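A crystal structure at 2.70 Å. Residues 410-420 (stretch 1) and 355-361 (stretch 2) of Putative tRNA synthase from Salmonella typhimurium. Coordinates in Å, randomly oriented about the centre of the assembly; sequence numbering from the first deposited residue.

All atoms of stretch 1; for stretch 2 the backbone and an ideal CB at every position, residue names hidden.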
# COMPACT_ATOMS: atom_id res chain seq x y z
N SER A 410 -10.17 17.04 9.33
CA SER A 410 -9.72 18.21 10.07
C SER A 410 -8.99 17.87 11.38
O SER A 410 -8.79 18.74 12.22
CB SER A 410 -10.91 19.11 10.35
OG SER A 410 -11.83 18.43 11.19
N PHE A 411 -8.57 16.62 11.54
CA PHE A 411 -7.92 16.18 12.76
C PHE A 411 -6.89 17.15 13.34
O PHE A 411 -6.96 17.50 14.52
CB PHE A 411 -7.23 14.86 12.51
CG PHE A 411 -6.47 14.33 13.71
CD1 PHE A 411 -7.14 13.75 14.76
CD2 PHE A 411 -5.09 14.36 13.74
CE1 PHE A 411 -6.44 13.24 15.83
CE2 PHE A 411 -4.41 13.87 14.80
CZ PHE A 411 -5.09 13.32 15.86
N PHE A 412 -5.96 17.60 12.50
CA PHE A 412 -4.87 18.44 12.97
C PHE A 412 -5.36 19.79 13.47
O PHE A 412 -4.69 20.42 14.31
CB PHE A 412 -3.84 18.69 11.86
CG PHE A 412 -3.13 17.47 11.37
CD1 PHE A 412 -2.71 16.49 12.22
CD2 PHE A 412 -2.83 17.35 10.04
CE1 PHE A 412 -2.05 15.38 11.75
CE2 PHE A 412 -2.14 16.22 9.57
CZ PHE A 412 -1.75 15.25 10.42
N ILE A 413 -6.49 20.26 12.93
CA ILE A 413 -7.11 21.46 13.49
C ILE A 413 -7.83 21.12 14.80
O ILE A 413 -7.63 21.80 15.80
CB ILE A 413 -8.10 22.15 12.53
CG1 ILE A 413 -7.37 22.74 11.35
CG2 ILE A 413 -8.77 23.29 13.21
CD1 ILE A 413 -8.21 23.68 10.56
N ARG A 414 -8.65 20.07 14.80
CA ARG A 414 -9.47 19.80 15.98
C ARG A 414 -8.60 19.57 17.17
O ARG A 414 -8.87 20.12 18.23
CB ARG A 414 -10.44 18.64 15.75
CG ARG A 414 -11.42 18.99 14.59
CD ARG A 414 -12.68 18.09 14.49
NE ARG A 414 -12.33 16.68 14.64
CZ ARG A 414 -12.37 15.99 15.78
NH1 ARG A 414 -12.77 16.56 16.92
NH2 ARG A 414 -12.02 14.71 15.77
N ALA A 415 -7.52 18.81 16.97
CA ALA A 415 -6.53 18.55 18.01
C ALA A 415 -6.16 19.81 18.79
O ALA A 415 -5.84 19.75 19.96
CB ALA A 415 -5.30 17.96 17.38
N GLN A 416 -6.19 20.95 18.11
CA GLN A 416 -5.78 22.21 18.68
C GLN A 416 -6.95 23.04 19.14
O GLN A 416 -6.93 23.60 20.22
CB GLN A 416 -4.98 22.99 17.64
CG GLN A 416 -3.55 22.54 17.46
CD GLN A 416 -2.85 23.21 16.30
OE1 GLN A 416 -3.00 22.82 15.15
NE2 GLN A 416 -2.06 24.22 16.60
N ARG A 417 -7.96 23.15 18.29
CA ARG A 417 -9.05 24.11 18.47
C ARG A 417 -10.05 23.67 19.52
O ARG A 417 -10.63 24.49 20.22
CB ARG A 417 -9.81 24.29 17.15
CG ARG A 417 -9.07 25.10 16.12
CD ARG A 417 -9.36 26.58 16.21
NE ARG A 417 -8.70 27.33 15.13
CZ ARG A 417 -9.07 27.29 13.84
NH1 ARG A 417 -10.09 26.53 13.40
NH2 ARG A 417 -8.39 28.01 12.97
N GLU A 418 -10.28 22.37 19.60
CA GLU A 418 -11.16 21.84 20.64
C GLU A 418 -10.45 21.55 21.95
O GLU A 418 -11.02 20.91 22.80
CB GLU A 418 -11.89 20.62 20.12
CG GLU A 418 -12.89 21.02 19.05
CD GLU A 418 -13.24 19.88 18.08
OE1 GLU A 418 -13.36 18.69 18.53
OE2 GLU A 418 -13.40 20.19 16.86
N PHE A 419 -9.22 22.03 22.13
CA PHE A 419 -8.53 21.80 23.38
C PHE A 419 -7.63 22.96 23.67
O PHE A 419 -6.54 23.02 23.21
CB PHE A 419 -7.73 20.52 23.30
CG PHE A 419 -8.55 19.34 23.00
CD1 PHE A 419 -9.11 18.59 24.01
CD2 PHE A 419 -8.83 19.00 21.69
CE1 PHE A 419 -9.91 17.49 23.73
CE2 PHE A 419 -9.63 17.91 21.40
CZ PHE A 419 -10.17 17.15 22.44
N GLN A 420 -8.08 23.89 24.47
CA GLN A 420 -7.39 25.12 24.55
C GLN A 420 -6.34 25.18 25.66
O GLN A 420 -5.15 25.07 25.38
CB GLN A 420 -8.41 26.24 24.69
CG GLN A 420 -9.41 26.30 23.54
CD GLN A 420 -8.88 27.04 22.31
OE1 GLN A 420 -8.24 28.09 22.42
NE2 GLN A 420 -9.15 26.49 21.14
N UNK A 355 5.88 22.05 23.06
CA UNK A 355 5.29 21.41 24.21
C UNK A 355 4.20 20.38 23.81
O UNK A 355 3.98 19.44 24.52
CB UNK A 355 4.70 22.48 25.14
N UNK A 356 3.55 20.59 22.66
CA UNK A 356 2.52 19.72 22.13
C UNK A 356 2.90 19.17 20.77
O UNK A 356 3.15 19.92 19.86
CB UNK A 356 1.19 20.47 22.04
N UNK A 357 2.89 17.85 20.62
CA UNK A 357 3.31 17.21 19.39
C UNK A 357 2.15 16.40 18.81
O UNK A 357 1.72 15.41 19.39
CB UNK A 357 4.53 16.32 19.63
N UNK A 358 1.66 16.82 17.65
CA UNK A 358 0.61 16.13 16.97
C UNK A 358 1.30 15.29 15.90
O UNK A 358 1.90 15.82 14.99
CB UNK A 358 -0.43 17.09 16.39
N UNK A 359 1.25 13.97 16.02
CA UNK A 359 2.07 13.13 15.16
C UNK A 359 1.17 12.16 14.38
O UNK A 359 0.28 11.52 14.96
CB UNK A 359 3.11 12.37 15.98
N UNK A 360 1.38 12.08 13.06
CA UNK A 360 0.65 11.16 12.19
C UNK A 360 1.60 10.06 11.72
O UNK A 360 2.69 10.33 11.20
CB UNK A 360 0.04 11.90 11.00
N UNK A 361 1.19 8.80 11.94
CA UNK A 361 1.97 7.63 11.57
C UNK A 361 2.34 6.82 12.81
O UNK A 361 2.73 7.40 13.83
CB UNK A 361 3.23 8.05 10.81

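The helix of stretch 1, residues 411-417, runs nearly antiparallel to the extended segment of stretch 2, at 157°, with 9.9 Å between the axes at closest approach. A strand alternates its CA-to-CB bonds, so every second position can meet the helix.

Position 355 lies beyond the reach of stretch 1, which places no constraint on it. It is Thr355, and its hydroxyl is hydrogen-bonded elsewhere in the structure.

Position 356 points its CB toward the helix, yet no atom of stretch 1 lies within 5.5 Å of the ideal CB. A short side chain would leave this gap open; a long one, whether flexible and polar or largely aliphatic, could cross it toward the end of the helix, where Gln416 and the carbonyl of Phe419 lie. The residue is Arg356. Its guanidinium arrives obliquely, Arg356 NH1 lying 4.2 Å from Gln416 CG and 4.4 Å from Phe419 O. NE and NH2 find their hydrogen-bond partners elsewhere in the structure.

Position 357 is out of reach of the helix and is left undetermined by it; Phe357 occupies it.

Position 358 is the centre of the contact. Its CA is 7.2 Å from the CA of Phe412, and its ideal CB points toward the helix, 4.8 Å from Phe412 CD1, 5.0 Å from Ala415 CB and 5.4 Å from Phe411 CE2. Two aromatic rings and a methyl make an apolar setting with room for a medium-sized aliphatic chain; valine, leucine, isoleucine or methionine would be plausible. The deposited Ile358 uses both branches. Ile358 CG2 lies 3.6 Å from Phe412 CD1 and 3.9 Å from Phe411 CE2, and Ile358 CD1 lies 3.9 Å from Ala415 CB and 3.8 Å from Gln416 CG.

Position 359 points away from the helix. Its backbone angles, -122/131, are ordinary for a strand and suit a beta-branched residue, among others; it is Val359.

Position 360 turns back toward the helix, but here its ideal CB is already 3.8 Å from Phe412 CZ. Little space remains in that direction, so a small residue such as alanine fits most simply. Ala360 sets its methyl at the edge of the Phe412 ring, 3.9 Å between Ala360 CB and Phe412 CZ.

Position 361 has phi/psi of 118/136, where a CB would be jammed against the preceding carbonyl oxygen. The backbone alone calls for glycine, and Gly361 is found, at the N-cap position before a helix.

Stretch 2 355-361: TRFIVAG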
# COMPACT_ATOMS: atom_id res chain seq x y z
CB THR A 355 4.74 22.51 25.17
OG1 THR A 355 4.67 21.98 26.48
CG2 THR A 355 3.36 22.92 24.81
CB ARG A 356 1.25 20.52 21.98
CG ARG A 356 0.57 20.79 23.29
CD ARG A 356 -0.79 21.45 23.09
NE ARG A 356 -0.56 22.83 22.71
CZ ARG A 356 -1.37 23.57 21.96
NH1 ARG A 356 -2.53 23.11 21.50
NH2 ARG A 356 -1.02 24.80 21.71
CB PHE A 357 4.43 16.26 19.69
CG PHE A 357 5.72 16.92 20.01
CD1 PHE A 357 6.77 16.92 19.11
CD2 PHE A 357 5.91 17.55 21.23
CE1 PHE A 357 7.99 17.54 19.43
CE2 PHE A 357 7.12 18.18 21.54
CZ PHE A 357 8.15 18.16 20.64
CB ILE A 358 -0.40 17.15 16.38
CG1 ILE A 358 -0.94 18.05 17.50
CG2 ILE A 358 -1.54 16.44 15.62
CD1 ILE A 358 -1.70 19.30 17.03
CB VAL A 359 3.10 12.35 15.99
CG1 VAL A 359 3.99 11.49 15.10
CG2 VAL A 359 3.91 13.31 16.84
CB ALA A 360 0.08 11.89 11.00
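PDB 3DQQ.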